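Long-range contacts in electron transfer flavoprotein, alpha subunit (Thermotoga maritima, PDB 7KOE), which probably carries electrons between redox partners as the flavin-binding alpha subunit of an electron transfer flavoprotein: residues 134-138 / 150-154; 4-10 / 93-99. One frame throughout, in Å; residues are numbered along the deposited sequence.

Both contacts lie within the N-terminal electron transfer flavoprotein domain and are largely buried, their centres 14 Å apart, but they hold different elements. Contact 2 joins two inner strands of the domain's parallel sheet, where long apolar and aromatic side chains meet and polar groups gather only at one end. Contact 1 joins the two strands of an antiparallel hairpin that reaches the interface with another chain and a bound FAD; its side-chain meetings are small, made by methyl groups, methionine ends and a proline. The two meet directly: L136 CD2 packs on I96 CG2 at 3.7 Å, placing the base of the hairpin against the parallel sheet.

Contact 1: residues 134-138 / 150-154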
loop_
_atom_site.group_PDB
_atom_site.type_symbol
_atom_site.label_atom_id
_atom_site.label_comp_id
_atom_site.label_asym_id
_atom_site.label_seq_id
_atom_site.Cartn_x
_atom_site.Cartn_y
_atom_site.Cartn_z
ATOM N N LYS B 134 1.086 -32.502 -26.676
ATOM C CA LYS B 134 1.915 -32.551 -27.887
ATOM C C LYS B 134 1.579 -31.416 -28.857
ATOM O O LYS B 134 1.701 -31.561 -30.075
ATOM C CB LYS B 134 1.811 -33.913 -28.583
ATOM C CG LYS B 134 2.216 -35.111 -27.738
ATOM C CD LYS B 134 3.709 -35.162 -27.464
ATOM C CE LYS B 134 4.058 -36.442 -26.725
ATOM N NZ LYS B 134 5.506 -36.563 -26.428
ATOM N N LEU B 135 1.156 -30.278 -28.317
ATOM C CA LEU B 135 0.649 -29.186 -29.133
ATOM C C LEU B 135 1.774 -28.255 -29.567
ATOM O O LEU B 135 2.816 -28.149 -28.917
ATOM C CB LEU B 135 -0.414 -28.394 -28.374
ATOM C CG LEU B 135 -1.627 -29.193 -27.909
ATOM C CD1 LEU B 135 -2.556 -28.321 -27.089
ATOM C CD2 LEU B 135 -2.348 -29.766 -29.107
ATOM N N LEU B 136 1.540 -27.570 -30.682
ATOM C CA LEU B 136 2.509 -26.642 -31.251
ATOM C C LEU B 136 2.262 -25.247 -30.690
ATOM O O LEU B 136 1.156 -24.711 -30.814
ATOM C CB LEU B 136 2.413 -26.640 -32.775
ATOM C CG LEU B 136 3.411 -25.770 -33.534
ATOM C CD1 LEU B 136 4.833 -26.130 -33.170
ATOM C CD2 LEU B 136 3.194 -25.901 -35.025
ATOM N N ALA B 137 3.286 -24.668 -30.068
ATOM C CA ALA B 137 3.209 -23.321 -29.508
ATOM C C ALA B 137 3.747 -22.350 -30.549
ATOM O O ALA B 137 4.959 -22.179 -30.689
ATOM C CB ALA B 137 3.993 -23.230 -28.205
ATOM N N MET B 138 2.839 -21.705 -31.274
ATOM C CA MET B 138 3.194 -20.845 -32.401
ATOM C C MET B 138 3.347 -19.415 -31.896
ATOM O O MET B 138 2.371 -18.691 -31.712
ATOM C CB MET B 138 2.140 -20.958 -33.493
ATOM C CG MET B 138 1.783 -22.396 -33.829
ATOM S SD MET B 138 0.190 -22.624 -34.633
ATOM C CE MET B 138 -0.862 -22.960 -33.230
ATOM N N THR B 150 2.124 -15.908 -28.013
ATOM C CA THR B 150 2.183 -17.356 -28.161
ATOM C C THR B 150 0.762 -17.886 -28.289
ATOM O O THR B 150 -0.065 -17.672 -27.399
ATOM C CB THR B 150 2.888 -17.997 -26.966
ATOM O OG1 THR B 150 4.093 -17.280 -26.679
ATOM C CG2 THR B 150 3.222 -19.444 -27.257
ATOM N N ILE B 151 0.481 -18.574 -29.391
ATOM C CA ILE B 151 -0.866 -19.025 -29.719
ATOM C C ILE B 151 -0.834 -20.535 -29.904
ATOM O O ILE B 151 0.018 -21.054 -30.632
ATOM C CB ILE B 151 -1.411 -18.331 -30.985
ATOM C CG1 ILE B 151 -1.624 -16.834 -30.760
ATOM C CG2 ILE B 151 -2.717 -18.915 -31.400
ATOM C CD1 ILE B 151 -0.503 -15.965 -31.233
ATOM N N MET B 152 -1.754 -21.239 -29.244
ATOM C CA MET B 152 -1.854 -22.690 -29.324
ATOM C C MET B 152 -3.219 -23.083 -29.868
ATOM O O MET B 152 -4.238 -22.528 -29.450
ATOM C CB MET B 152 -1.640 -23.329 -27.952
ATOM C CG MET B 152 -0.187 -23.439 -27.529
ATOM S SD MET B 152 -0.024 -23.939 -25.807
ATOM C CE MET B 152 1.520 -23.151 -25.358
ATOM N N CYS B 153 -3.233 -24.038 -30.799
ATOM C CA CYS B 153 -4.471 -24.627 -31.289
ATOM C C CYS B 153 -4.675 -25.967 -30.603
ATOM O O CYS B 153 -3.965 -26.930 -30.930
ATOM C CB CYS B 153 -4.423 -24.807 -32.804
ATOM S SG CYS B 153 -6.016 -25.181 -33.563
ATOM N N PRO B 154 -5.602 -26.083 -29.643
ATOM C CA PRO B 154 -5.729 -27.333 -28.877
ATOM C C PRO B 154 -6.263 -28.536 -29.644
ATOM O O PRO B 154 -5.634 -29.598 -29.617
ATOM C CB PRO B 154 -6.682 -26.944 -27.739
ATOM C CG PRO B 154 -7.396 -25.735 -28.221
ATOM C CD PRO B 154 -6.420 -25.003 -29.072
#
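M138 and I151 form an antiparallel hydrogen-bonded pair: M138 N donates to I151 O and I151 N returns the bond to M138 O, each at 3.0 Å. Toward L135 and P154 the backbones separate, with CA atoms 6.6 Å apart, and side chains take over the contact. L135 sets both methyls against the backbone of P154. Its CD2 comes to 3.3 Å from P154 O and also meets the carbonyl of C153, while CD1 rests 3.8 Å from P154 CA. With an alanine here both methyls would be gone, and a gap would probably open between the diverging backbones beside P154. M138 curls back over the partner strand. The bend at its last torsion (chi3 -94°) lays CE over the backbone from I151 to C153, 3.3 Å from I151 O, close to C153 N and beside C153 CB. The methyl thus covers peptide as well as side chain. A137 and M152 project from the other face, where the extended M152 chain brings its CE to 3.8 Å from A137 CB; T150 CG2 touches the same methyl. The first torsion of T150 puts OG1 beside its own backbone N; this hydroxyl hydrogen-bonds T139 OG1, with a weak bond to S244 of the neighbouring electron transfer flavoprotein chain. The pairing belongs to the hairpin of strands 137-142 and 147-152. On the side of M138 and I151, strand 120-124 packs against it, T121 touching both residues and C124 touching M138. Residues T150 to M152 also pair antiparallel with a strand of the neighbouring chain, continuing the sheet across the interface, and I151 lines the pocket of a bound FAD.

Contact 2: residues 4-10 / 93-99; sequences KKIIFVL and RPEIFLI
Strands 6-9 and 97-100, which pair here, are neighbours inside the seven-stranded parallel sheet of an alpha/beta domain, and the contact between them is a weakly bonded parallel pairing with an apolar cover. The short strand axes run 13° from parallel. L10 N donates to L98 O at 2.8 Å and E95 N to I6 O at 3.2 Å; between these, L98 N to F8 O is weak, and the F8 N to I96 O bond is modelled so short that its length is doubtful.

Aromatic groups dominate one face. P94 CB sits over the centre of the F8 ring, 3.6 Å from its centroid, in a CH-pi contact. F8 CB in turn lies over the F97 ring, offset toward its rim, 4.2 Å from that centroid. Carrying CG away from the backbone N, the first torsion of F97 (chi1 -152°) puts the ring face under F8 CB while CE1 meets the edge of the F8 ring at CD2 (3.5 Å), an oblique pair with planes at 66°. W42 of strand 40-46 also meets the F8 ring. L10 CD1 closes the series, meeting the edge of F97 at CE2 (3.8 Å). Elsewhere I7 CG2 lies alongside I96 CB at 3.7 Å, and helix 21-33 covers I7 and V9.

At the start of the pairing the buried carboxylate of E95 is held by R157 through OE2, to which K5 NZ is a long second partner at 4.0 Å. The chemistry therefore implies cohesion from backbone bonds and apolar packing, with charge pairing gathered around E95.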
loop_
_atom_site.group_PDB
_atom_site.type_symbol
_atom_site.label_atom_id
_atom_site.label_comp_id
_atom_site.label_asym_id
_atom_site.label_seq_id
_atom_site.Cartn_x
_atom_site.Cartn_y
_atom_site.Cartn_z
ATOM N N LYS B 4 -0.810 -41.062 -38.372
ATOM C CA LYS B 4 -1.800 -39.993 -38.308
ATOM C C LYS B 4 -1.214 -38.722 -37.702
ATOM O O LYS B 4 -1.766 -37.635 -37.903
ATOM C CB LYS B 4 -3.026 -40.453 -37.517
ATOM C CG LYS B 4 -3.912 -41.452 -38.256
ATOM C CD LYS B 4 -4.618 -40.810 -39.441
ATOM C CE LYS B 4 -5.851 -41.603 -39.843
ATOM N NZ LYS B 4 -5.915 -41.809 -41.314
ATOM N N LYS B 5 -0.113 -38.839 -36.953
ATOM C CA LYS B 5 0.701 -37.682 -36.572
ATOM C C LYS B 5 1.769 -37.473 -37.646
ATOM O O LYS B 5 2.904 -37.945 -37.564
ATOM C CB LYS B 5 1.310 -37.871 -35.190
ATOM C CG LYS B 5 0.294 -37.790 -34.066
ATOM C CD LYS B 5 0.957 -37.919 -32.709
ATOM C CE LYS B 5 -0.080 -37.913 -31.597
ATOM N NZ LYS B 5 -0.752 -36.591 -31.477
ATOM N N ILE B 6 1.363 -36.746 -38.675
ATOM C CA ILE B 6 2.066 -36.677 -39.946
ATOM C C ILE B 6 2.188 -35.198 -40.305
ATOM O O ILE B 6 1.254 -34.577 -40.810
ATOM C CB ILE B 6 1.327 -37.514 -40.998
ATOM C CG1 ILE B 6 1.866 -37.340 -42.415
ATOM C CG2 ILE B 6 -0.211 -37.416 -40.882
ATOM C CD1 ILE B 6 1.192 -38.303 -43.345
ATOM N N ILE B 7 3.341 -34.597 -40.029
ATOM C CA ILE B 7 3.411 -33.141 -40.103
ATOM C C ILE B 7 3.809 -32.726 -41.519
ATOM O O ILE B 7 4.680 -33.337 -42.146
ATOM C CB ILE B 7 4.347 -32.569 -39.027
ATOM C CG1 ILE B 7 5.789 -33.046 -39.173
ATOM C CG2 ILE B 7 3.856 -33.006 -37.659
ATOM C CD1 ILE B 7 6.706 -32.505 -38.099
ATOM N N PHE B 8 3.116 -31.724 -42.053
ATOM C CA PHE B 8 3.292 -31.302 -43.435
ATOM C C PHE B 8 4.162 -30.058 -43.508
ATOM O O PHE B 8 4.187 -29.240 -42.587
ATOM C CB PHE B 8 1.946 -30.996 -44.097
ATOM C CG PHE B 8 1.222 -32.200 -44.626
ATOM C CD1 PHE B 8 1.665 -33.484 -44.362
ATOM C CD2 PHE B 8 0.085 -32.037 -45.397
ATOM C CE1 PHE B 8 0.983 -34.578 -44.853
ATOM C CE2 PHE B 8 -0.598 -33.124 -45.895
ATOM C CZ PHE B 8 -0.150 -34.395 -45.623
ATOM N N VAL B 9 4.879 -29.924 -44.619
ATOM C CA VAL B 9 5.624 -28.716 -44.956
ATOM C C VAL B 9 5.409 -28.462 -46.439
ATOM O O VAL B 9 5.695 -29.333 -47.265
ATOM C CB VAL B 9 7.131 -28.839 -44.648
ATOM C CG1 VAL B 9 7.909 -27.737 -45.337
ATOM C CG2 VAL B 9 7.399 -28.799 -43.157
ATOM N N LEU B 10 4.895 -27.287 -46.783
ATOM C CA LEU B 10 4.689 -26.936 -48.180
ATOM C C LEU B 10 5.986 -26.397 -48.767
ATOM O O LEU B 10 6.715 -25.650 -48.111
ATOM C CB LEU B 10 3.575 -25.900 -48.322
ATOM C CG LEU B 10 2.812 -25.806 -49.646
ATOM C CD1 LEU B 10 1.418 -25.322 -49.357
ATOM C CD2 LEU B 10 3.472 -24.876 -50.649
ATOM N N ARG B 93 -4.824 -36.549 -43.674
ATOM C CA ARG B 93 -5.096 -36.019 -42.334
ATOM C C ARG B 93 -3.837 -35.638 -41.560
ATOM O O ARG B 93 -3.454 -36.357 -40.629
ATOM C CB ARG B 93 -5.916 -37.025 -41.528
ATOM C CG ARG B 93 -7.291 -37.293 -42.105
ATOM C CD ARG B 93 -8.059 -38.284 -41.247
ATOM N NE ARG B 93 -8.418 -37.719 -39.950
ATOM C CZ ARG B 93 -9.556 -37.078 -39.706
ATOM N NH1 ARG B 93 -10.450 -36.923 -40.673
ATOM N NH2 ARG B 93 -9.803 -36.593 -38.497
ATOM N N PRO B 94 -3.167 -34.543 -41.905
ATOM C CA PRO B 94 -1.942 -34.159 -41.202
ATOM C C PRO B 94 -2.226 -33.621 -39.803
ATOM O O PRO B 94 -3.366 -33.425 -39.393
ATOM C CB PRO B 94 -1.348 -33.074 -42.104
ATOM C CG PRO B 94 -2.491 -32.521 -42.814
ATOM C CD PRO B 94 -3.403 -33.669 -43.063
ATOM N N GLU B 95 -1.144 -33.391 -39.067
ATOM C CA GLU B 95 -1.185 -32.838 -37.721
ATOM C C GLU B 95 -0.699 -31.400 -37.662
ATOM O O GLU B 95 -1.330 -30.564 -37.015
ATOM C CB GLU B 95 -0.337 -33.701 -36.778
ATOM C CG GLU B 95 -0.225 -33.186 -35.355
ATOM C CD GLU B 95 -1.364 -33.652 -34.475
ATOM O OE1 GLU B 95 -2.125 -34.539 -34.911
ATOM O OE2 GLU B 95 -1.492 -33.144 -33.342
ATOM N N ILE B 96 0.409 -31.096 -38.331
ATOM C CA ILE B 96 0.980 -29.758 -38.383
ATOM C C ILE B 96 1.244 -29.427 -39.843
ATOM O O ILE B 96 2.035 -30.111 -40.501
ATOM C CB ILE B 96 2.278 -29.652 -37.567
ATOM C CG1 ILE B 96 2.004 -29.818 -36.074
ATOM C CG2 ILE B 96 2.983 -28.343 -37.846
ATOM C CD1 ILE B 96 3.258 -29.881 -35.241
ATOM N N PHE B 97 0.588 -28.392 -40.346
ATOM C CA PHE B 97 0.825 -27.878 -41.688
ATOM C C PHE B 97 1.714 -26.652 -41.552
ATOM O O PHE B 97 1.439 -25.780 -40.725
ATOM C CB PHE B 97 -0.492 -27.514 -42.369
ATOM C CG PHE B 97 -0.455 -27.612 -43.861
ATOM C CD1 PHE B 97 -1.077 -28.655 -44.510
ATOM C CD2 PHE B 97 0.221 -26.673 -44.613
ATOM C CE1 PHE B 97 -1.045 -28.741 -45.887
ATOM C CE2 PHE B 97 0.259 -26.766 -45.985
ATOM C CZ PHE B 97 -0.374 -27.798 -46.618
ATOM N N LEU B 98 2.776 -26.585 -42.348
ATOM C CA LEU B 98 3.721 -25.477 -42.289
ATOM C C LEU B 98 3.914 -24.897 -43.680
ATOM O O LEU B 98 4.347 -25.603 -44.594
ATOM C CB LEU B 98 5.065 -25.925 -41.716
ATOM C CG LEU B 98 5.144 -26.273 -40.233
ATOM C CD1 LEU B 98 6.591 -26.379 -39.806
ATOM C CD2 LEU B 98 4.430 -25.239 -39.399
ATOM N N ILE B 99 3.586 -23.617 -43.840
ATOM C CA ILE B 99 3.892 -22.860 -45.047
ATOM C C ILE B 99 4.777 -21.694 -44.636
ATOM O O ILE B 99 4.675 -21.191 -43.516
ATOM C CB ILE B 99 2.615 -22.365 -45.765
ATOM C CG1 ILE B 99 1.548 -23.453 -45.767
ATOM C CG2 ILE B 99 2.909 -21.973 -47.200
ATOM C CD1 ILE B 99 0.246 -23.045 -46.392
#